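Local coordinates for peptidoglycan recognition protein 3 (PDB 4Z8I), which probably hydrolyses the amide bond between N-acetylmuramic acid and L-alanine in bacterial peptidoglycan, as a zinc amidase that also carries a chitin-binding domain, at residues F167-I177 with P211-W222. Numbering follows the deposited sequence.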
ATOM      1  N   PHE A 167      -6.473   1.814 -15.637  1.00 27.07           N
ATOM      2  CA  PHE A 167      -5.283   1.037 -15.959  1.00 27.86           C
ATOM      3  C   PHE A 167      -5.596  -0.215 -16.766  1.00 32.36           C
ATOM      4  O   PHE A 167      -5.078  -1.298 -16.496  1.00 44.73           O
ATOM      5  CB  PHE A 167      -4.502   0.730 -14.681  1.00 31.65           C
ATOM      6  CG  PHE A 167      -4.155   1.961 -13.897  1.00 41.46           C
ATOM      7  CD1 PHE A 167      -3.229   2.869 -14.390  1.00 31.39           C
ATOM      8  CD2 PHE A 167      -4.778   2.232 -12.691  1.00 34.91           C
ATOM      9  CE1 PHE A 167      -2.919   4.011 -13.686  1.00 26.45           C
ATOM     10  CE2 PHE A 167      -4.472   3.373 -11.983  1.00 32.21           C
ATOM     11  CZ  PHE A 167      -3.539   4.264 -12.481  1.00 32.30           C
ATOM     12  N   THR A 168      -6.447  -0.037 -17.771  1.00 39.96           N
ATOM     13  CA  THR A 168      -6.774  -1.094 -18.713  1.00 52.08           C
ATOM     14  C   THR A 168      -5.712  -1.142 -19.805  1.00 47.28           C
ATOM     15  O   THR A 168      -5.345  -2.215 -20.282  1.00 63.67           O
ATOM     16  CB  THR A 168      -8.158  -0.866 -19.346  1.00 61.53           C
ATOM     17  OG1 THR A 168      -8.181   0.408 -19.998  1.00 82.71           O
ATOM     18  CG2 THR A 168      -9.241  -0.895 -18.280  1.00 41.76           C
ATOM     19  N   SER A 169      -5.217   0.032 -20.189  1.00 45.51           N
ATOM     20  CA  SER A 169      -4.176   0.135 -21.208  1.00 50.74           C
ATOM     21  C   SER A 169      -2.957   0.886 -20.681  1.00 43.83           C
ATOM     22  O   SER A 169      -1.983   1.091 -21.404  1.00 52.29           O
ATOM     23  CB  SER A 169      -4.714   0.831 -22.458  1.00 35.16           C
ATOM     24  OG  SER A 169      -5.813   0.121 -22.997  1.00 81.34           O
ATOM     25  N   GLN A 170      -3.024   1.300 -19.419  1.00 66.78           N
ATOM     26  CA  GLN A 170      -1.907   1.966 -18.757  1.00 60.57           C
ATOM     27  C   GLN A 170      -1.517   1.219 -17.492  1.00 57.69           C
ATOM     28  O   GLN A 170      -2.265   0.372 -17.006  1.00 64.18           O
ATOM     29  CB  GLN A 170      -2.280   3.402 -18.379  1.00 70.31           C
ATOM     30  CG  GLN A 170      -2.084   4.432 -19.475  1.00 77.09           C
ATOM     31  CD  GLN A 170      -2.194   5.855 -18.955  1.00 84.53           C
ATOM     32  OE1 GLN A 170      -2.608   6.086 -17.817  1.00 72.47           O
ATOM     33  NE2 GLN A 170      -1.818   6.819 -19.788  1.00 91.57           N
ATOM     34  N   LYS A 171      -0.342   1.535 -16.961  1.00 67.12           N
ATOM     35  CA  LYS A 171       0.043   1.076 -15.632  1.00 52.85           C
ATOM     36  C   LYS A 171       0.319   2.305 -14.780  1.00 40.48           C
ATOM     37  O   LYS A 171       0.780   3.322 -15.294  1.00 57.01           O
ATOM     38  CB  LYS A 171       1.278   0.172 -15.695  1.00 60.75           C
ATOM     39  CG  LYS A 171       1.057  -1.110 -16.485  1.00 71.76           C
ATOM     40  CD  LYS A 171       2.313  -1.963 -16.582  1.00 71.14           C
ATOM     41  CE  LYS A 171       2.698  -2.558 -15.239  1.00 71.34           C
ATOM     42  NZ  LYS A 171       3.885  -3.457 -15.352  1.00 75.83           N
ATOM     43  N   PRO A 172       0.020   2.226 -13.476  1.00 39.45           N
ATOM     44  CA  PRO A 172       0.305   3.349 -12.577  1.00 33.06           C
ATOM     45  C   PRO A 172       1.800   3.643 -12.528  1.00 36.59           C
ATOM     46  O   PRO A 172       2.599   2.826 -12.985  1.00 33.38           O
ATOM     47  CB  PRO A 172      -0.169   2.831 -11.215  1.00 50.75           C
ATOM     48  CG  PRO A 172      -1.162   1.758 -11.534  1.00 46.63           C
ATOM     49  CD  PRO A 172      -0.655   1.114 -12.785  1.00 44.03           C
ATOM     50  N   THR A 173       2.174   4.798 -11.990  1.00 41.37           N
ATOM     51  CA  THR A 173       3.584   5.134 -11.835  1.00 30.97           C
ATOM     52  C   THR A 173       4.231   4.170 -10.844  1.00 37.57           C
ATOM     53  O   THR A 173       3.556   3.623  -9.972  1.00 37.38           O
ATOM     54  CB  THR A 173       3.769   6.588 -11.355  1.00 34.84           C
ATOM     55  OG1 THR A 173       3.156   6.755 -10.070  1.00 41.79           O
ATOM     56  CG2 THR A 173       3.132   7.554 -12.337  1.00 28.84           C
ATOM     57  N   ALA A 174       5.535   3.955 -10.983  1.00 40.53           N
ATOM     58  CA  ALA A 174       6.250   3.045 -10.097  1.00 31.51           C
ATOM     59  C   ALA A 174       6.101   3.477  -8.645  1.00 38.28           C
ATOM     60  O   ALA A 174       6.081   2.645  -7.737  1.00 57.09           O
ATOM     61  CB  ALA A 174       7.716   2.969 -10.484  1.00 39.63           C
ATOM     62  N   SER A 175       5.984   4.785  -8.432  1.00 31.25           N
ATOM     63  CA  SER A 175       5.798   5.326  -7.087  1.00 48.24           C
ATOM     64  C   SER A 175       4.454   4.914  -6.491  1.00 42.76           C
ATOM     65  O   SER A 175       4.345   4.691  -5.286  1.00 52.53           O
ATOM     66  CB  SER A 175       5.935   6.850  -7.093  1.00 26.71           C
ATOM     67  OG  SER A 175       4.975   7.446  -7.944  1.00 65.39           O
ATOM     68  N   ALA A 176       3.435   4.811  -7.339  1.00 38.43           N
ATOM     69  CA  ALA A 176       2.116   4.373  -6.891  1.00 42.32           C
ATOM     70  C   ALA A 176       2.154   2.912  -6.444  1.00 30.95           C
ATOM     71  O   ALA A 176       1.644   2.563  -5.372  1.00 34.64           O
ATOM     72  CB  ALA A 176       1.090   4.574  -7.994  1.00 24.16           C
ATOM     73  N   ILE A 177       2.768   2.069  -7.271  1.00 31.80           N
ATOM     74  CA  ILE A 177       2.950   0.655  -6.964  1.00 40.25           C
ATOM     75  C   ILE A 177       3.724   0.477  -5.659  1.00 52.18           C
ATOM     76  O   ILE A 177       3.312  -0.274  -4.768  1.00 61.02           O
ATOM     77  CB  ILE A 177       3.731  -0.055  -8.085  1.00 36.82           C
ATOM     78  CG1 ILE A 177       3.163   0.309  -9.461  1.00 41.34           C
ATOM     79  CG2 ILE A 177       3.739  -1.557  -7.863  1.00 41.56           C
ATOM     80  CD1 ILE A 177       1.731  -0.122  -9.675  1.00 55.01           C
ATOM     81  N   PRO A 211      -9.141  -4.454 -11.550  1.00 39.12           N
ATOM     82  CA  PRO A 211      -8.566  -3.107 -11.551  1.00 45.14           C
ATOM     83  C   PRO A 211      -7.942  -2.717 -12.886  1.00 57.39           C
ATOM     84  O   PRO A 211      -6.938  -2.005 -12.889  1.00 67.26           O
ATOM     85  CB  PRO A 211      -7.457  -3.232 -10.512  1.00 43.58           C
ATOM     86  CG  PRO A 211      -6.953  -4.622 -10.717  1.00 24.97           C
ATOM     87  CD  PRO A 211      -8.146  -5.459 -11.133  1.00 39.44           C
ATOM     88  N   GLY A 212      -8.517  -3.167 -13.997  1.00 34.95           N
ATOM     89  CA  GLY A 212      -7.940  -2.896 -15.302  1.00 27.68           C
ATOM     90  C   GLY A 212      -6.910  -3.941 -15.688  1.00 47.29           C
ATOM     91  O   GLY A 212      -6.202  -4.461 -14.829  1.00 54.43           O
ATOM     92  N   ASN A 213      -6.821  -4.238 -16.982  1.00 45.08           N
ATOM     93  CA  ASN A 213      -5.944  -5.298 -17.485  1.00 40.54           C
ATOM     94  C   ASN A 213      -4.474  -5.217 -17.063  1.00 49.97           C
ATOM     95  O   ASN A 213      -3.941  -6.168 -16.497  1.00 56.70           O
ATOM     96  CB  ASN A 213      -6.033  -5.391 -19.013  1.00 41.91           C
ATOM     97  CG  ASN A 213      -7.321  -6.037 -19.489  1.00 46.43           C
ATOM     98  OD1 ASN A 213      -7.925  -6.844 -18.785  1.00 58.48           O
ATOM     99  ND2 ASN A 213      -7.742  -5.688 -20.698  1.00 47.95           N
ATOM    100  N   LEU A 214      -3.821  -4.094 -17.349  1.00 57.59           N
ATOM    101  CA  LEU A 214      -2.379  -3.970 -17.114  1.00 56.87           C
ATOM    102  C   LEU A 214      -1.987  -3.963 -15.632  1.00 60.44           C
ATOM    103  O   LEU A 214      -1.001  -4.592 -15.238  1.00 53.90           O
ATOM    104  CB  LEU A 214      -1.812  -2.740 -17.828  1.00 48.97           C
ATOM    105  CG  LEU A 214      -1.850  -2.764 -19.359  1.00 47.86           C
ATOM    106  CD1 LEU A 214      -0.839  -1.793 -19.941  1.00 34.56           C
ATOM    107  CD2 LEU A 214      -1.592  -4.161 -19.878  1.00 34.91           C
ATOM    108  N   LEU A 215      -2.757  -3.251 -14.817  1.00 56.11           N
ATOM    109  CA  LEU A 215      -2.531  -3.255 -13.378  1.00 46.16           C
ATOM    110  C   LEU A 215      -2.754  -4.655 -12.810  1.00 52.70           C
ATOM    111  O   LEU A 215      -1.996  -5.119 -11.951  1.00 59.84           O
ATOM    112  CB  LEU A 215      -3.448  -2.244 -12.687  1.00 27.20           C
ATOM    113  CG  LEU A 215      -3.346  -2.201 -11.164  1.00 25.23           C
ATOM    114  CD1 LEU A 215      -1.907  -1.978 -10.738  1.00 39.46           C
ATOM    115  CD2 LEU A 215      -4.244  -1.116 -10.595  1.00 31.18           C
ATOM    116  N   TYR A 216      -3.793  -5.326 -13.301  1.00 49.95           N
ATOM    117  CA  TYR A 216      -4.089  -6.695 -12.891  1.00 52.78           C
ATOM    118  C   TYR A 216      -2.952  -7.630 -13.282  1.00 52.48           C
ATOM    119  O   TYR A 216      -2.656  -8.584 -12.566  1.00 46.49           O
ATOM    120  CB  TYR A 216      -5.403  -7.175 -13.509  1.00 55.93           C
ATOM    121  CG  TYR A 216      -5.797  -8.580 -13.115  1.00 43.51           C
ATOM    122  CD1 TYR A 216      -6.304  -8.850 -11.850  1.00 40.66           C
ATOM    123  CD2 TYR A 216      -5.674  -9.632 -14.010  1.00 32.87           C
ATOM    124  CE1 TYR A 216      -6.668 -10.129 -11.487  1.00 36.96           C
ATOM    125  CE2 TYR A 216      -6.036 -10.915 -13.656  1.00 33.48           C
ATOM    126  CZ  TYR A 216      -6.534 -11.157 -12.395  1.00 41.69           C
ATOM    127  OH  TYR A 216      -6.895 -12.435 -12.041  1.00 49.32           O
ATOM    128  N   ASP A 217      -2.322  -7.355 -14.421  1.00 50.06           N
ATOM    129  CA  ASP A 217      -1.158  -8.122 -14.845  1.00 59.17           C
ATOM    130  C   ASP A 217       0.009  -7.871 -13.897  1.00 60.51           C
ATOM    131  O   ASP A 217       0.730  -8.799 -13.531  1.00 59.56           O
ATOM    132  CB  ASP A 217      -0.753  -7.772 -16.281  1.00 76.81           C
ATOM    133  CG  ASP A 217      -1.637  -8.437 -17.321  1.00 97.21           C
ATOM    134  OD1 ASP A 217      -2.326  -9.424 -16.984  1.00107.95           O
ATOM    135  OD2 ASP A 217      -1.632  -7.977 -18.483  1.00 93.29           O
ATOM    136  N   ASP A 218       0.190  -6.614 -13.496  1.00 45.64           N
ATOM    137  CA  ASP A 218       1.300  -6.264 -12.613  1.00 32.21           C
ATOM    138  C   ASP A 218       1.163  -6.905 -11.230  1.00 39.16           C
ATOM    139  O   ASP A 218       2.144  -7.401 -10.677  1.00 57.96           O
ATOM    140  CB  ASP A 218       1.450  -4.744 -12.493  1.00 28.88           C
ATOM    141  CG  ASP A 218       2.695  -4.335 -11.721  1.00 59.35           C
ATOM    142  OD1 ASP A 218       3.791  -4.303 -12.322  1.00 58.64           O
ATOM    143  OD2 ASP A 218       2.580  -4.036 -10.515  1.00 54.85           O
ATOM    144  N   ILE A 219      -0.051  -6.914 -10.681  1.00 35.06           N
ATOM    145  CA  ILE A 219      -0.252  -7.450  -9.330  1.00 51.55           C
ATOM    146  C   ILE A 219      -0.056  -8.966  -9.207  1.00 50.81           C
ATOM    147  O   ILE A 219      -0.002  -9.496  -8.096  1.00 52.09           O
ATOM    148  CB  ILE A 219      -1.620  -7.053  -8.726  1.00 46.99           C
ATOM    149  CG1 ILE A 219      -2.767  -7.708  -9.495  1.00 38.48           C
ATOM    150  CG2 ILE A 219      -1.772  -5.541  -8.683  1.00 41.03           C
ATOM    151  CD1 ILE A 219      -4.123  -7.441  -8.882  1.00 46.53           C
ATOM    152  N   LYS A 220       0.049  -9.661 -10.336  1.00 42.48           N
ATOM    153  CA  LYS A 220       0.350 -11.089 -10.313  1.00 43.70           C
ATOM    154  C   LYS A 220       1.777 -11.289  -9.825  1.00 58.63           C
ATOM    155  O   LYS A 220       2.085 -12.264  -9.138  1.00 58.33           O
ATOM    156  CB  LYS A 220       0.219 -11.693 -11.708  1.00 47.21           C
ATOM    157  CG  LYS A 220      -1.028 -11.287 -12.461  1.00 49.38           C
ATOM    158  CD  LYS A 220      -2.219 -12.146 -12.096  1.00 41.99           C
ATOM    159  CE  LYS A 220      -2.810 -12.772 -13.346  1.00 56.15           C
ATOM    160  NZ  LYS A 220      -2.785 -11.814 -14.487  1.00 67.98           N
ATOM    161  N   SER A 221       2.643 -10.349 -10.191  1.00 68.67           N
ATOM    162  CA  SER A 221       4.051 -10.398  -9.818  1.00 66.64           C
ATOM    163  C   SER A 221       4.274  -9.972  -8.369  1.00 58.93           C
ATOM    164  O   SER A 221       5.366 -10.149  -7.830  1.00 58.66           O
ATOM    165  CB  SER A 221       4.875  -9.509 -10.751  1.00 67.26           C
ATOM    166  OG  SER A 221       4.507  -8.149 -10.610  1.00 83.71           O
ATOM    167  N   TRP A 222       3.247  -9.403  -7.743  1.00 49.92           N
ATOM    168  CA  TRP A 222       3.345  -9.027  -6.336  1.00 49.29           C
ATOM    169  C   TRP A 222       3.338 -10.298  -5.510  1.00 59.43           C
ATOM    170  O   TRP A 222       2.831 -11.330  -5.951  1.00 70.09           O
ATOM    171  CB  TRP A 222       2.181  -8.130  -5.894  1.00 33.89           C
ATOM    172  CG  TRP A 222       2.044  -6.823  -6.631  1.00 42.62           C
ATOM    173  CD1 TRP A 222       2.616  -6.482  -7.824  1.00 37.66           C
ATOM    174  CD2 TRP A 222       1.278  -5.683  -6.216  1.00 39.09           C
ATOM    175  NE1 TRP A 222       2.247  -5.207  -8.179  1.00 28.43           N
ATOM    176  CE2 TRP A 222       1.428  -4.694  -7.208  1.00 33.69           C
ATOM    177  CE3 TRP A 222       0.479  -5.406  -5.103  1.00 40.75           C
ATOM    178  CZ2 TRP A 222       0.809  -3.446  -7.118  1.00 26.66           C
ATOM    179  CZ3 TRP A 222      -0.135  -4.166  -5.017  1.00 48.01           C
ATOM    180  CH2 TRP A 222       0.033  -3.203  -6.017  1.00 33.06           C
TER
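In the zinc amidase fold of peptidoglycan recognition proteins, the loop after central strand 158-163, where F167 and K171 lie, runs over helix 213-218, touching L214, L215 and D218 before helix 174-190 begins. The carbonyl oxygen of F167 sits at the first turn of helix 213-218, where amide hydrogens still lack partners within the helix; it takes weak bonds from L214 N (3.2 Å) and L215 N (3.5 Å). G212, at the N-cap, has a positive phi (87°) that glycine readily adopts, and without a side chain it leaves room for F167 O. On the buried side, apolar L215 CD1 meets P172 CG at 3.9 Å, while P172 CG also lies over the centre of the F167 ring; F163 adds to this layer. On the exposed side, K171 lays its aliphatic chain across L214 at about a right angle, and the lysine bends at chi3 (69°) to bring K171 NZ 3.1 Å from D218 OD1, on the anti side, 30° out of the carboxylate plane. The indole of W222 offers apolar surface to I177 CG2 and an N-H to D218: NE1 lies 2.6 Å from OD2, which is nearly in the indole plane, but approaches from above the carboxylate plane. This double hold probably favours ionised D218 and restrains its rotation.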